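Local coordinates for anti-H(O) lectin 1 (Ulex europaeus, PDB 1FX5), which binds L-fucose as a calcium- and manganese-containing legume lectin specific for the H(O) blood-group antigen, at residues L32-K36 / F214-T218; S178-A183 / S195-D201. One frame throughout, in Å; residues are numbered along the deposited sequence.

Both contacts lie in the single legume lectin domain, a jelly-roll sandwich of antiparallel strands. From the N terminus the chain reaches residues 32-36, which begin as the short strand 32-33 and run on into a loop; their partner, residues 214-218 of strand 209-219, lies 178 residues further on, so contact 1 closes a loop spanning most of the domain. Within that loop falls contact 2, a local pairing: strand 180-187 turns back as strand 192-199, its segments only 12 residues apart. Strand 209-219 then follows 192-199 directly. The contact centres are 25 Å apart, on opposite sides of the chain's centre; contact 1 joins layers by side-chain packing, contact 2 joins neighbouring strands by backbone hydrogen bonds.

Contact 1. Residues L32-K36 / F214-T218; sequences LQLNK and FSGST. Unlike the reference sequence in segment 214-218: Ser217 (reference Gly).
This is a buried side-chain packing contact between the layers of the jelly-roll sandwich, where residues 32-36 lie against strand 214-218, 22° apart in end-to-end direction, with no hydrogen bond between them. Residues 32-33 are extended; Leu34 turns out of the strand (phi/psi -70/-29), and Asn35 and Lys36 are extended. Leu34 sits opposite Gly216, CA to CA 4.9 Å, with its CB 3.8 Å from Gly216 CA. The bare glycine permits this: a CB there would clash with that of Leu34. Leu34 is an m,t rotamer, placing CD2 3.8 Å from Phe214 CB and CD1 3.7 Å from Ser215 O. Leu32 (t,p) brings CD2 to 4.2 Å from Phe214 CD1, and Asn35 CB is 3.8 Å from Gly216 O. Phe214 meets Phe72 edge-to-face and contacts Trp231. Strand 214-218 is extended throughout; CA-to-CB of Ser215 and Ser217 points away, and their OG atoms hydrogen-bond Phe107 O and Gly104 O. Backbone hydrogen bonds tie Leu32 and Leu34 to strand 224-236, Phe214 to 44-59 and Ser215 to 88-94.

Contact 2. Residues S178-A183 / S195-D201; sequences SKTLTA and SVTSIVD
Strand 180-187 of this antiparallel hairpin in the legume lectin jelly roll starts from a G1 beta bulge made against the preceding strand 168-175: Lys179, left-handed (phi/psi 62/29), and extended Thr180 both face Glu175. Strands 180-183 and 195-199 run at 168°, axes 4.7 Å apart. Leu181 with Ser198 and Ala183 with Val196 are hydrogen-bonded pairs: Leu181 N to Ser198 O 2.8 Å, Ser198 N to Leu181 O 2.9 Å, and 3.0 Å for both Ala183 N to Val196 O and Val196 N to Ala183 O. Thr180 with Ile199 and Thr182 with Thr197 are non-hydrogen-bonded pairs. Beyond them Val200 N donates to Lys179 O at 3.1 Å. Leu181 (t,p), Ala183, Val196 and Ser198 share one face; of these, Leu181 and Ala183 touch strand 122-127, while Val196 and Ser198 reach strand 142-147. Thr180, Thr182, Thr197 and Ile199 share the other. All three threonines are m rotamers; Thr180 CG2 lies 3.6 Å from Thr197 CG2, and Thr182 OG1 makes a weak 3.3 Å hydrogen bond with Thr197 OG1.

Contact 1. Residues L32-K36 / F214-T218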
ATOM      1  N   LEU A  32      -6.960  16.976   2.689  1.00 21.56           N
ATOM      2  CA  LEU A  32      -7.660  16.160   1.698  1.00 18.85           C
ATOM      3  C   LEU A  32      -9.113  16.668   1.620  1.00 21.25           C
ATOM      4  O   LEU A  32      -9.887  16.514   2.570  1.00 21.04           O
ATOM      5  CB  LEU A  32      -7.632  14.677   2.104  1.00 17.26           C
ATOM      6  CG  LEU A  32      -8.501  13.680   1.319  1.00 17.14           C
ATOM      7  CD1 LEU A  32      -7.998  13.539  -0.103  1.00 15.07           C
ATOM      8  CD2 LEU A  32      -8.495  12.317   2.019  1.00 15.15           C
ATOM      9  N   GLN A  33      -9.460  17.308   0.502  1.00 21.75           N
ATOM     10  CA  GLN A  33     -10.798  17.849   0.282  1.00 19.06           C
ATOM     11  C   GLN A  33     -11.651  16.829  -0.474  1.00 19.29           C
ATOM     12  O   GLN A  33     -11.428  16.557  -1.651  1.00 22.03           O
ATOM     13  CB  GLN A  33     -10.707  19.167  -0.498  1.00 21.56           C
ATOM     14  CG  GLN A  33     -12.021  19.925  -0.547  1.00 22.11           C
ATOM     15  CD  GLN A  33     -11.926  21.215  -1.319  1.00 27.18           C
ATOM     16  OE1 GLN A  33     -11.978  22.289  -0.739  1.00 29.13           O
ATOM     17  NE2 GLN A  33     -11.805  21.118  -2.636  1.00 25.23           N
ATOM     18  N   LEU A  34     -12.655  16.290   0.194  1.00 17.84           N
ATOM     19  CA  LEU A  34     -13.513  15.295  -0.424  1.00 20.16           C
ATOM     20  C   LEU A  34     -14.452  15.773  -1.539  1.00 21.05           C
ATOM     21  O   LEU A  34     -14.812  15.004  -2.426  1.00 20.85           O
ATOM     22  CB  LEU A  34     -14.299  14.548   0.674  1.00 20.11           C
ATOM     23  CG  LEU A  34     -13.444  13.916   1.794  1.00 22.44           C
ATOM     24  CD1 LEU A  34     -14.335  13.306   2.893  1.00 21.03           C
ATOM     25  CD2 LEU A  34     -12.482  12.872   1.209  1.00 17.41           C
ATOM     26  N   ASN A  35     -14.870  17.029  -1.488  1.00 22.82           N
ATOM     27  CA  ASN A  35     -15.767  17.555  -2.505  1.00 24.66           C
ATOM     28  C   ASN A  35     -15.541  19.042  -2.606  1.00 26.52           C
ATOM     29  O   ASN A  35     -15.034  19.653  -1.666  1.00 28.87           O
ATOM     30  CB  ASN A  35     -17.242  17.297  -2.127  1.00 21.80           C
ATOM     31  CG  ASN A  35     -17.722  18.151  -0.939  1.00 23.44           C
ATOM     32  OD1 ASN A  35     -18.362  19.183  -1.128  1.00 25.14           O
ATOM     33  ND2 ASN A  35     -17.437  17.705   0.284  1.00 15.39           N
ATOM     34  N   LYS A  36     -15.856  19.621  -3.756  1.00 28.46           N
ATOM     35  CA  LYS A  36     -15.674  21.045  -3.894  1.00 29.95           C
ATOM     36  C   LYS A  36     -17.037  21.716  -3.954  1.00 31.67           C
ATOM     37  O   LYS A  36     -18.067  21.040  -4.096  1.00 32.34           O
ATOM     38  CB  LYS A  36     -14.769  21.400  -5.073  1.00 30.19           C
ATOM     39  CG  LYS A  36     -15.124  20.795  -6.379  1.00 34.64           C
ATOM     40  CD  LYS A  36     -14.087  21.203  -7.419  1.00 36.76           C
ATOM     41  CE  LYS A  36     -12.671  20.933  -6.922  1.00 40.62           C
ATOM     42  NZ  LYS A  36     -11.645  21.149  -7.992  1.00 41.40           N
ATOM     43  N   PHE A 214     -12.601   7.353   1.687  1.00 14.21           N
ATOM     44  CA  PHE A 214     -13.649   8.258   2.116  1.00 13.41           C
ATOM     45  C   PHE A 214     -14.417   8.812   0.915  1.00 14.81           C
ATOM     46  O   PHE A 214     -13.937   8.791  -0.226  1.00 16.29           O
ATOM     47  CB  PHE A 214     -13.057   9.503   2.819  1.00 14.22           C
ATOM     48  CG  PHE A 214     -12.068   9.217   3.954  1.00 17.31           C
ATOM     49  CD1 PHE A 214     -10.698   9.127   3.696  1.00 17.11           C
ATOM     50  CD2 PHE A 214     -12.501   9.125   5.276  1.00 13.73           C
ATOM     51  CE1 PHE A 214      -9.780   8.953   4.734  1.00 16.97           C
ATOM     52  CE2 PHE A 214     -11.593   8.954   6.306  1.00 12.76           C
ATOM     53  CZ  PHE A 214     -10.232   8.867   6.035  1.00 15.26           C
ATOM     54  N   SER A 215     -15.585   9.371   1.200  1.00 12.77           N
ATOM     55  CA  SER A 215     -16.441   9.975   0.186  1.00 14.17           C
ATOM     56  C   SER A 215     -17.067  11.196   0.879  1.00 15.77           C
ATOM     57  O   SER A 215     -17.233  11.207   2.118  1.00 15.27           O
ATOM     58  CB  SER A 215     -17.516   8.991  -0.339  1.00 13.24           C
ATOM     59  OG  SER A 215     -18.726   9.008   0.412  1.00 15.35           O
ATOM     60  N   GLY A 216     -17.340  12.245   0.107  1.00 15.17           N
ATOM     61  CA  GLY A 216     -17.936  13.448   0.651  1.00 10.94           C
ATOM     62  C   GLY A 216     -18.852  13.980  -0.430  1.00 16.08           C
ATOM     63  O   GLY A 216     -18.547  13.808  -1.614  1.00 14.04           O
ATOM     64  N   SER A 217     -19.975  14.602  -0.056  1.00 15.06           N
ATOM     65  CA  SER A 217     -20.880  15.128  -1.058  1.00 16.60           C
ATOM     66  C   SER A 217     -21.773  16.224  -0.502  1.00 17.43           C
ATOM     67  O   SER A 217     -21.866  16.401   0.718  1.00 14.48           O
ATOM     68  CB  SER A 217     -21.714  14.005  -1.698  1.00 18.78           C
ATOM     69  OG  SER A 217     -22.562  13.419  -0.749  1.00 23.18           O
ATOM     70  N   THR A 218     -22.402  16.970  -1.414  1.00 17.95           N
ATOM     71  CA  THR A 218     -23.290  18.070  -1.074  1.00 18.34           C
ATOM     72  C   THR A 218     -24.334  18.325  -2.186  1.00 19.61           C
ATOM     73  O   THR A 218     -24.314  17.666  -3.231  1.00 17.37           O
ATOM     74  CB  THR A 218     -22.459  19.331  -0.775  1.00 18.25           C
ATOM     75  OG1 THR A 218     -23.271  20.307  -0.100  1.00 19.19           O
ATOM     76  CG2 THR A 218     -21.877  19.906  -2.065  1.00 19.11           C
TER

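Contact 2. Residues S178-A183 / S195-D201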
ATOM      1  N   SER A 178     -15.476 -10.990  17.899  1.00 23.79           N
ATOM      2  CA  SER A 178     -16.890 -10.840  18.238  1.00 23.19           C
ATOM      3  C   SER A 178     -17.691 -10.249  17.080  1.00 23.01           C
ATOM      4  O   SER A 178     -18.900 -10.122  17.198  1.00 23.63           O
ATOM      5  CB  SER A 178     -17.073  -9.968  19.461  1.00 20.48           C
ATOM      6  OG  SER A 178     -16.632  -8.674  19.148  1.00 21.65           O
ATOM      7  N   LYS A 179     -17.019  -9.913  15.970  1.00 22.22           N
ATOM      8  CA  LYS A 179     -17.666  -9.325  14.777  1.00 21.47           C
ATOM      9  C   LYS A 179     -18.324  -7.957  15.048  1.00 21.14           C
ATOM     10  O   LYS A 179     -19.282  -7.575  14.362  1.00 18.78           O
ATOM     11  CB  LYS A 179     -18.687 -10.305  14.179  1.00 20.64           C
ATOM     12  CG  LYS A 179     -18.002 -11.457  13.481  1.00 23.86           C
ATOM     13  CD  LYS A 179     -18.962 -12.506  12.983  1.00 22.69           C
ATOM     14  CE  LYS A 179     -19.293 -13.508  14.064  1.00 20.98           C
ATOM     15  NZ  LYS A 179     -20.119 -14.596  13.471  1.00 22.25           N
ATOM     16  N   THR A 180     -17.765  -7.217  16.015  1.00 19.33           N
ATOM     17  CA  THR A 180     -18.259  -5.893  16.418  1.00 18.20           C
ATOM     18  C   THR A 180     -17.619  -4.720  15.663  1.00 18.61           C
ATOM     19  O   THR A 180     -16.398  -4.662  15.526  1.00 18.05           O
ATOM     20  CB  THR A 180     -18.034  -5.673  17.953  1.00 19.46           C
ATOM     21  OG1 THR A 180     -18.723  -6.690  18.697  1.00 21.77           O
ATOM     22  CG2 THR A 180     -18.571  -4.343  18.390  1.00 18.01           C
ATOM     23  N   LEU A 181     -18.449  -3.834  15.125  1.00 15.22           N
ATOM     24  CA  LEU A 181     -17.984  -2.653  14.390  1.00 15.58           C
ATOM     25  C   LEU A 181     -18.455  -1.431  15.219  1.00 15.17           C
ATOM     26  O   LEU A 181     -19.659  -1.238  15.410  1.00 13.42           O
ATOM     27  CB  LEU A 181     -18.591  -2.616  12.977  1.00 14.78           C
ATOM     28  CG  LEU A 181     -18.206  -1.435  12.085  1.00 17.73           C
ATOM     29  CD1 LEU A 181     -16.682  -1.440  11.843  1.00 17.88           C
ATOM     30  CD2 LEU A 181     -18.937  -1.553  10.760  1.00 18.36           C
ATOM     31  N   THR A 182     -17.517  -0.680  15.793  1.00 15.46           N
ATOM     32  CA  THR A 182     -17.845   0.506  16.604  1.00 18.38           C
ATOM     33  C   THR A 182     -17.178   1.740  16.024  1.00 18.63           C
ATOM     34  O   THR A 182     -16.013   1.678  15.594  1.00 16.06           O
ATOM     35  CB  THR A 182     -17.346   0.369  18.070  1.00 17.91           C
ATOM     36  OG1 THR A 182     -17.920  -0.795  18.648  1.00 24.91           O
ATOM     37  CG2 THR A 182     -17.792   1.560  18.923  1.00 18.78           C
ATOM     38  N   ALA A 183     -17.914   2.848  16.010  1.00 16.64           N
ATOM     39  CA  ALA A 183     -17.406   4.113  15.491  1.00 15.19           C
ATOM     40  C   ALA A 183     -17.742   5.179  16.523  1.00 16.27           C
ATOM     41  O   ALA A 183     -18.863   5.185  17.056  1.00 15.58           O
ATOM     42  CB  ALA A 183     -18.086   4.460  14.163  1.00  9.06           C
ATOM     43  N   SER A 195     -21.205   7.496  19.952  1.00 21.80           N
ATOM     44  CA  SER A 195     -20.762   6.281  19.292  1.00 21.64           C
ATOM     45  C   SER A 195     -21.930   5.430  18.842  1.00 21.51           C
ATOM     46  O   SER A 195     -23.048   5.535  19.385  1.00 20.57           O
ATOM     47  CB  SER A 195     -19.805   5.478  20.161  1.00 21.34           C
ATOM     48  OG  SER A 195     -20.407   5.086  21.364  1.00 28.97           O
ATOM     49  N   VAL A 196     -21.685   4.673  17.779  1.00 18.07           N
ATOM     50  CA  VAL A 196     -22.678   3.789  17.203  1.00 16.44           C
ATOM     51  C   VAL A 196     -21.962   2.465  16.989  1.00 17.88           C
ATOM     52  O   VAL A 196     -20.782   2.436  16.574  1.00 14.01           O
ATOM     53  CB  VAL A 196     -23.251   4.355  15.894  1.00 15.92           C
ATOM     54  CG1 VAL A 196     -22.168   4.450  14.814  1.00 14.70           C
ATOM     55  CG2 VAL A 196     -24.425   3.509  15.461  1.00 13.01           C
ATOM     56  N   THR A 197     -22.679   1.372  17.245  1.00 17.21           N
ATOM     57  CA  THR A 197     -22.121   0.033  17.108  1.00 15.13           C
ATOM     58  C   THR A 197     -23.050  -0.949  16.453  1.00 17.81           C
ATOM     59  O   THR A 197     -24.274  -0.792  16.527  1.00 17.63           O
ATOM     60  CB  THR A 197     -21.886  -0.567  18.537  1.00 14.49           C
ATOM     61  OG1 THR A 197     -21.005   0.269  19.284  1.00 20.36           O
ATOM     62  CG2 THR A 197     -21.285  -1.919  18.475  1.00 13.49           C
ATOM     63  N   SER A 198     -22.464  -1.982  15.852  1.00 16.19           N
ATOM     64  CA  SER A 198     -23.218  -3.040  15.206  1.00 18.90           C
ATOM     65  C   SER A 198     -22.398  -4.328  15.088  1.00 22.05           C
ATOM     66  O   SER A 198     -21.160  -4.305  15.165  1.00 21.12           O
ATOM     67  CB  SER A 198     -23.792  -2.657  13.858  1.00 22.11           C
ATOM     68  OG  SER A 198     -24.900  -3.529  13.609  1.00 27.15           O
ATOM     69  N   ILE A 199     -23.098  -5.456  14.939  1.00 20.39           N
ATOM     70  CA  ILE A 199     -22.453  -6.756  14.812  1.00 18.11           C
ATOM     71  C   ILE A 199     -22.803  -7.261  13.425  1.00 18.91           C
ATOM     72  O   ILE A 199     -23.972  -7.513  13.118  1.00 19.72           O
ATOM     73  CB  ILE A 199     -22.898  -7.705  15.946  1.00 18.55           C
ATOM     74  CG1 ILE A 199     -22.592  -7.018  17.287  1.00 16.08           C
ATOM     75  CG2 ILE A 199     -22.177  -9.051  15.822  1.00 20.52           C
ATOM     76  CD1 ILE A 199     -22.722  -7.850  18.523  1.00 21.08           C
ATOM     77  N   VAL A 200     -21.782  -7.337  12.571  1.00 16.60           N
ATOM     78  CA  VAL A 200     -21.954  -7.780  11.203  1.00 17.08           C
ATOM     79  C   VAL A 200     -20.772  -8.644  10.732  1.00 18.03           C
ATOM     80  O   VAL A 200     -19.602  -8.327  10.971  1.00 17.88           O
ATOM     81  CB  VAL A 200     -22.215  -6.531  10.278  1.00 21.03           C
ATOM     82  CG1 VAL A 200     -21.240  -5.430  10.587  1.00 23.47           C
ATOM     83  CG2 VAL A 200     -22.094  -6.888   8.800  1.00 23.81           C
ATOM     84  N   ASP A 201     -21.109  -9.764  10.115  1.00 18.25           N
ATOM     85  CA  ASP A 201     -20.138 -10.721   9.600  1.00 17.83           C
ATOM     86  C   ASP A 201     -19.625 -10.276   8.229  1.00 18.16           C
ATOM     87  O   ASP A 201     -20.235 -10.568   7.194  1.00 18.28           O
ATOM     88  CB  ASP A 201     -20.804 -12.098   9.512  1.00 15.61           C
ATOM     89  CG  ASP A 201     -19.830 -13.213   9.176  1.00 19.66           C
ATOM     90  OD1 ASP A 201     -20.277 -14.383   9.154  1.00 19.48           O
ATOM     91  OD2 ASP A 201     -18.632 -12.940   8.923  1.00 17.40           O
TER